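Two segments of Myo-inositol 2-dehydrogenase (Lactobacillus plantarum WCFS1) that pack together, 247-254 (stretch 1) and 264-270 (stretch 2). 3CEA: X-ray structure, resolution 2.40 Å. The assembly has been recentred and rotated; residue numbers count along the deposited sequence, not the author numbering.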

# COMPACT_ATOMS: atom_id res chain seq x y z
N ALA A 247 -12.17 3.64 -14.47
CA ALA A 247 -11.10 3.36 -15.43
C ALA A 247 -10.19 2.20 -14.99
O ALA A 247 -9.72 1.43 -15.82
CB ALA A 247 -10.28 4.61 -15.69
N HIS A 248 -9.96 2.08 -13.68
CA HIS A 248 -9.01 1.10 -13.14
C HIS A 248 -9.50 -0.34 -13.13
O HIS A 248 -8.72 -1.27 -13.35
CB HIS A 248 -8.50 1.53 -11.76
CG HIS A 248 -9.55 1.53 -10.69
ND1 HIS A 248 -10.59 2.43 -10.67
CD2 HIS A 248 -9.70 0.75 -9.59
CE1 HIS A 248 -11.35 2.21 -9.61
NE2 HIS A 248 -10.83 1.20 -8.94
N GLY A 249 -10.79 -0.53 -12.87
CA GLY A 249 -11.39 -1.86 -12.81
C GLY A 249 -12.71 -1.85 -12.07
O GLY A 249 -13.42 -0.84 -12.05
N ASN A 250 -13.04 -2.98 -11.46
CA ASN A 250 -14.23 -3.10 -10.63
C ASN A 250 -13.89 -2.71 -9.20
O ASN A 250 -13.08 -3.37 -8.55
CB ASN A 250 -14.78 -4.54 -10.69
CG ASN A 250 -15.96 -4.77 -9.75
OD1 ASN A 250 -15.97 -5.72 -8.98
ND2 ASN A 250 -16.96 -3.89 -9.82
N GLN A 251 -14.51 -1.64 -8.71
CA GLN A 251 -14.30 -1.18 -7.34
C GLN A 251 -15.45 -1.64 -6.45
O GLN A 251 -16.60 -1.27 -6.68
CB GLN A 251 -14.18 0.35 -7.28
CG GLN A 251 -13.87 0.92 -5.89
CD GLN A 251 -12.42 0.74 -5.47
OE1 GLN A 251 -11.54 0.47 -6.29
NE2 GLN A 251 -12.16 0.90 -4.17
N VAL A 252 -15.12 -2.47 -5.46
CA VAL A 252 -16.09 -2.93 -4.48
C VAL A 252 -15.48 -2.76 -3.09
O VAL A 252 -14.57 -3.50 -2.69
CB VAL A 252 -16.56 -4.39 -4.72
CG1 VAL A 252 -17.52 -4.83 -3.63
CG2 VAL A 252 -17.26 -4.51 -6.07
N GLU A 253 -16.00 -1.78 -2.36
CA GLU A 253 -15.34 -1.26 -1.19
C GLU A 253 -16.36 -1.05 -0.08
O GLU A 253 -17.45 -0.53 -0.31
CB GLU A 253 -14.67 0.07 -1.56
CG GLU A 253 -13.70 0.65 -0.55
CD GLU A 253 -13.22 2.05 -0.94
OE1 GLU A 253 -13.43 2.46 -2.11
OE2 GLU A 253 -12.64 2.75 -0.08
N LEU A 254 -16.00 -1.49 1.13
CA LEU A 254 -16.80 -1.23 2.31
C LEU A 254 -15.93 -0.68 3.44
O LEU A 254 -14.92 -1.28 3.81
CB LEU A 254 -17.54 -2.48 2.78
CG LEU A 254 -18.59 -2.31 3.89
CD1 LEU A 254 -19.80 -1.52 3.41
CD2 LEU A 254 -19.03 -3.66 4.43
N ARG A 264 -11.48 -1.08 6.38
CA ARG A 264 -11.82 -0.93 4.98
C ARG A 264 -11.63 -2.26 4.28
O ARG A 264 -10.61 -2.92 4.44
CB ARG A 264 -10.98 0.16 4.32
CG ARG A 264 -11.52 1.56 4.57
CD ARG A 264 -10.48 2.60 4.28
NE ARG A 264 -11.02 3.95 4.41
CZ ARG A 264 -10.31 5.06 4.26
NH1 ARG A 264 -9.01 5.00 3.98
NH2 ARG A 264 -10.89 6.24 4.39
N ILE A 265 -12.65 -2.65 3.51
CA ILE A 265 -12.64 -3.90 2.78
C ILE A 265 -12.57 -3.56 1.30
O ILE A 265 -13.43 -2.85 0.78
CB ILE A 265 -13.90 -4.74 3.10
CG1 ILE A 265 -14.03 -4.95 4.62
CG2 ILE A 265 -13.85 -6.09 2.39
CD1 ILE A 265 -15.45 -4.90 5.14
N GLY A 266 -11.52 -4.05 0.64
CA GLY A 266 -11.31 -3.79 -0.77
C GLY A 266 -11.09 -2.32 -1.08
O GLY A 266 -11.74 -1.76 -1.97
N GLU A 267 -10.18 -1.69 -0.34
CA GLU A 267 -9.81 -0.30 -0.59
C GLU A 267 -9.32 -0.15 -2.03
O GLU A 267 -9.72 0.77 -2.74
CB GLU A 267 -8.74 0.15 0.40
CG GLU A 267 -8.64 1.65 0.59
CD GLU A 267 -7.94 2.03 1.88
OE1 GLU A 267 -7.45 1.13 2.61
OE2 GLU A 267 -7.87 3.24 2.18
N HIS A 268 -8.44 -1.07 -2.43
CA HIS A 268 -8.02 -1.22 -3.83
C HIS A 268 -8.42 -2.61 -4.31
O HIS A 268 -8.27 -3.59 -3.56
CB HIS A 268 -6.51 -1.02 -3.97
CG HIS A 268 -6.00 0.30 -3.48
ND1 HIS A 268 -4.71 0.49 -3.04
CD2 HIS A 268 -6.62 1.50 -3.36
CE1 HIS A 268 -4.55 1.74 -2.67
NE2 HIS A 268 -5.69 2.38 -2.85
N PRO A 269 -8.90 -2.73 -5.56
CA PRO A 269 -9.36 -4.03 -6.04
C PRO A 269 -8.21 -4.84 -6.66
O PRO A 269 -8.26 -5.18 -7.84
CB PRO A 269 -10.39 -3.65 -7.10
CG PRO A 269 -9.92 -2.32 -7.64
CD PRO A 269 -9.06 -1.67 -6.59
N ASP A 270 -7.20 -5.16 -5.85
CA ASP A 270 -5.99 -5.82 -6.34
C ASP A 270 -6.28 -7.15 -7.02
O ASP A 270 -6.98 -8.00 -6.46
CB ASP A 270 -4.98 -6.01 -5.20
CG ASP A 270 -4.59 -4.70 -4.52
OD1 ASP A 270 -4.61 -3.62 -5.17
OD2 ASP A 270 -4.26 -4.75 -3.31
O HOH W 1 -12.33 -2.34 -4.44

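The contact begins at H248, whose side chain points toward stretch 2 and meets P269 at the edge of the imidazole, near the ring plane, with H248 CD2 3.6 Å from P269 CG. The same ring also bonds within its own stretch: H248 NE2 donates to Q251 OE1 at 2.8 Å, an almost straight hydrogen bond that helps orient the Q251 amide. At N250 it is the backbone that approaches stretch 2, the carbonyl oxygen N250 O lying 3.1 Å from P269 CB, while the side chain remains more than 5 Å away.

Q251 opens the strand and makes the one side-chain hydrogen bond between the stretches. Its CA-to-CB bond runs sideways, but a t, p conformation brings the amide to stretch 2, where Q251 NE2 donates to E267 O at 2.8 Å with an angle of 163°. Q251 NE2 also donates to E253 OE1 at 2.9 Å, so the amide nitrogen serves two acceptors while Q251 OE1 accepts the hydrogen bond from H248 NE2. That oxygen also lies 3.3 Å from P269 CD, and the proline is thus touched by three successive contacting residues, H248, N250 and Q251.

V252 keeps its side chain clear of stretch 2 and is linked to it through water 1. The water accepts from V252 N at 3.0 Å and donates to G266 O at 2.6 Å, bridging the two backbones where they do not bond directly. V252 O approaches G266 O to 3.4 Å, but both are acceptors. G266 has positive phi, a conformation that favours glycine, and a CB modelled there would lie 2.5 Å from V252 O, a clash.

E253 extends its side chain past G266 and E267, with E253 CG 3.4 Å from G266 O and 4.0 Å from E267 CA. Its backbone contributes a CA-H...O contact, E253 CA to I265 O at 3.2 Å. Within stretch 2, E267 forms a salt bridge with R264, with R264 NH1 2.8 Å from E267 OE2; the hydrogen bond in this pair is weak.

L254 completes the contact as an antiparallel hydrogen-bonded pair with I265. L254 N donates to I265 O at 2.9 Å, and I265 N returns a bond to L254 O at 2.7 Å, both at 161°. L254 O also receives a CA-H...O contact from R264 CA at 3.3 Å. The L254 and I265 side chains share one face of the sheet, and their apolar ends meet with L254 CD2 3.9 Å from I265 CD1.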